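Local coordinates for glutamate--cysteine ligase GshA (Methylobacillus flagellatus KT, PDB 3K1T), which probably acts as a glutamate--cysteine ligase, the enzyme type that joins glutamate and cysteine to form gamma-glutamylcysteine, at residues A[81-86]-A[352-357]. Numbering follows the deposited sequence.
Sequences IQAAMV and FVVGGF
The ring of Phe352 meets Val86 at its edge rather than over a face: methyl CG1 of Val86 lies near the ring plane, 4.0 Å from CE2 of Phe352, and the two side chains cross at about a right angle. Val86 holds CG1 anti to its backbone N (chi1 173°), which brings this methyl to the ring. A branched residue suits the place, because it offers a compact apolar methyl close to the helix. Phenylalanine suits the strand side, its long apolar ring reaching Val86 while also packing on Gln82 of the second subunit, beside the dimer interface. One turn earlier, Ala83 faces the strand with nothing beyond CB. That atom sits 4.4 Å from CB of Phe352. Its contact with CG1 of Val354 is tighter, at 3.6 Å. The small side chain is consistent with the close backbone approach, 6.6 Å between CA of Ala83 and CA of Phe352. Val354 points to the same side as Phe352, and its short branched side chain suffices to reach the alanine methyl. No hydrogen bond joins the segments; the buried contact is wholly apolar. Met349 of the neighbouring strand also touches Ala83. The segment axes are inclined at 145°, well short of strictly antiparallel, and come within 9.2 Å. This is helix-on-sheet packing, in which one side of helix 77-91 rests against the beginning of strand 352-361, a member of an antiparallel sheet.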
ATOM      1  N   ILE A  81       5.327   3.668   2.983  1.00 12.72           N
ATOM      2  CA  ILE A  81       5.901   2.529   3.686  1.00 12.56           C
ATOM      3  C   ILE A  81       5.355   1.207   3.125  1.00 13.01           C
ATOM      4  O   ILE A  81       6.120   0.243   2.860  1.00 11.40           O
ATOM      5  CB  ILE A  81       5.707   2.625   5.228  1.00 12.99           C
ATOM      6  CG1 ILE A  81       6.461   3.847   5.756  1.00 15.07           C
ATOM      7  CG2 ILE A  81       6.081   1.270   5.948  1.00 12.91           C
ATOM      8  CD1 ILE A  81       6.050   4.311   7.182  1.00 11.57           C
ATOM      9  N   GLN A  82       4.032   1.155   2.929  1.00 12.32           N
ATOM     10  CA  GLN A  82       3.419  -0.050   2.414  1.00 11.71           C
ATOM     11  C   GLN A  82       3.926  -0.365   0.994  1.00 10.86           C
ATOM     12  O   GLN A  82       4.281  -1.511   0.677  1.00 11.81           O
ATOM     13  CB  GLN A  82       1.891   0.098   2.422  1.00 11.34           C
ATOM     14  CG  GLN A  82       1.152  -1.175   2.069  1.00 12.76           C
ATOM     15  CD  GLN A  82      -0.353  -0.946   2.099  1.00 13.53           C
ATOM     16  OE1 GLN A  82      -0.984  -1.059   3.149  1.00 17.60           O
ATOM     17  NE2 GLN A  82      -0.907  -0.634   0.971  1.00 15.38           N
ATOM     18  N   ALA A  83       4.006   0.666   0.149  1.00 11.12           N
ATOM     19  CA  ALA A  83       4.492   0.472  -1.212  1.00 11.17           C
ATOM     20  C   ALA A  83       5.967   0.042  -1.199  1.00 11.84           C
ATOM     21  O   ALA A  83       6.394  -0.771  -1.994  1.00 11.27           O
ATOM     22  CB  ALA A  83       4.287   1.772  -2.035  1.00 10.86           C
ATOM     23  N   ALA A  84       6.760   0.624  -0.310  1.00 11.84           N
ATOM     24  CA  ALA A  84       8.165   0.235  -0.188  1.00 12.58           C
ATOM     25  C   ALA A  84       8.257  -1.233   0.249  1.00 12.98           C
ATOM     26  O   ALA A  84       9.088  -1.974  -0.255  1.00 12.88           O
ATOM     27  CB  ALA A  84       8.897   1.120   0.834  1.00 11.61           C
HETATM   28  N   MSE A  85       7.392  -1.667   1.156  1.00 12.50           N
HETATM   29  CA  MSE A  85       7.352  -3.101   1.512  1.00 13.16           C
HETATM   30  C   MSE A  85       7.027  -4.033   0.351  1.00 13.10           C
HETATM   31  O   MSE A  85       7.657  -5.080   0.189  1.00 13.43           O
HETATM   32  CB  MSE A  85       6.378  -3.389   2.664  1.00 12.92           C
HETATM   33  CG  MSE A  85       6.911  -2.903   3.955  1.00 18.54           C
HETATM   34 SE   MSE A  85       5.557  -3.152   5.372  0.75 26.59          SE
HETATM   35  CE  MSE A  85       6.834  -3.348   6.880  1.00 27.87           C
ATOM     36  N   VAL A  86       6.074  -3.639  -0.477  1.00 13.67           N
ATOM     37  CA  VAL A  86       5.782  -4.381  -1.722  1.00 13.97           C
ATOM     38  C   VAL A  86       7.024  -4.445  -2.614  1.00 14.35           C
ATOM     39  O   VAL A  86       7.377  -5.502  -3.112  1.00 14.70           O
ATOM     40  CB  VAL A  86       4.593  -3.724  -2.481  1.00 14.95           C
ATOM     41  CG1 VAL A  86       4.375  -4.385  -3.872  1.00 15.48           C
ATOM     42  CG2 VAL A  86       3.307  -3.830  -1.624  1.00 13.85           C
ATOM     43  N   PHE A 352       3.023   1.528  -7.731  1.00 12.21           N
ATOM     44  CA  PHE A 352       1.995   2.288  -7.012  1.00 11.79           C
ATOM     45  C   PHE A 352       2.373   3.754  -6.912  1.00 11.86           C
ATOM     46  O   PHE A 352       3.520   4.101  -6.571  1.00 10.62           O
ATOM     47  CB  PHE A 352       1.784   1.709  -5.613  1.00 12.79           C
ATOM     48  CG  PHE A 352       1.221   0.328  -5.641  1.00 13.13           C
ATOM     49  CD1 PHE A 352      -0.071   0.113  -6.146  1.00 13.65           C
ATOM     50  CD2 PHE A 352       1.954  -0.733  -5.249  1.00 18.08           C
ATOM     51  CE1 PHE A 352      -0.604  -1.174  -6.192  1.00 17.04           C
ATOM     52  CE2 PHE A 352       1.431  -2.039  -5.333  1.00 18.73           C
ATOM     53  CZ  PHE A 352       0.161  -2.243  -5.823  1.00 17.17           C
ATOM     54  N   VAL A 353       1.403   4.620  -7.190  1.00 11.51           N
ATOM     55  CA  VAL A 353       1.599   6.051  -6.978  1.00 11.43           C
ATOM     56  C   VAL A 353       1.494   6.379  -5.490  1.00 12.63           C
ATOM     57  O   VAL A 353       0.476   6.078  -4.850  1.00 14.11           O
ATOM     58  CB  VAL A 353       0.585   6.878  -7.778  1.00 11.84           C
ATOM     59  CG1 VAL A 353       0.775   8.371  -7.491  1.00 11.48           C
ATOM     60  CG2 VAL A 353       0.646   6.521  -9.308  1.00 12.78           C
ATOM     61  N   VAL A 354       2.535   6.990  -4.922  1.00 12.13           N
ATOM     62  CA  VAL A 354       2.562   7.283  -3.489  1.00 12.45           C
ATOM     63  C   VAL A 354       2.349   8.752  -3.126  1.00 12.82           C
ATOM     64  O   VAL A 354       2.051   9.079  -1.964  1.00 13.28           O
ATOM     65  CB  VAL A 354       3.836   6.731  -2.804  1.00 12.09           C
ATOM     66  CG1 VAL A 354       3.864   5.209  -2.986  1.00 14.28           C
ATOM     67  CG2 VAL A 354       5.142   7.436  -3.315  1.00 11.64           C
ATOM     68  N   GLY A 355       2.423   9.627  -4.124  1.00 12.71           N
ATOM     69  CA  GLY A 355       2.281  11.063  -3.887  1.00 12.68           C
ATOM     70  C   GLY A 355       3.134  11.843  -4.863  1.00 12.05           C
ATOM     71  O   GLY A 355       3.368  11.404  -5.981  1.00 10.24           O
ATOM     72  N   GLY A 356       3.614  12.996  -4.416  1.00 12.30           N
ATOM     73  CA  GLY A 356       4.458  13.863  -5.220  1.00 13.29           C
ATOM     74  C   GLY A 356       4.412  15.301  -4.771  1.00 12.95           C
ATOM     75  O   GLY A 356       3.980  15.596  -3.639  1.00 13.34           O
ATOM     76  N   PHE A 357       4.877  16.196  -5.640  1.00 11.58           N
ATOM     77  CA  PHE A 357       4.939  17.590  -5.320  1.00 11.41           C
ATOM     78  C   PHE A 357       4.984  18.419  -6.582  1.00 11.33           C
ATOM     79  O   PHE A 357       5.311  17.912  -7.631  1.00 10.49           O
ATOM     80  CB  PHE A 357       6.145  17.898  -4.394  1.00 11.72           C
ATOM     81  CG  PHE A 357       7.481  17.559  -4.986  1.00 11.50           C
ATOM     82  CD1 PHE A 357       8.040  16.293  -4.793  1.00 16.16           C
ATOM     83  CD2 PHE A 357       8.196  18.501  -5.689  1.00 13.55           C
ATOM     84  CE1 PHE A 357       9.277  15.980  -5.305  1.00 14.32           C
ATOM     85  CE2 PHE A 357       9.456  18.211  -6.238  1.00 16.18           C
ATOM     86  CZ  PHE A 357       9.998  16.929  -6.056  1.00 16.15           C
TER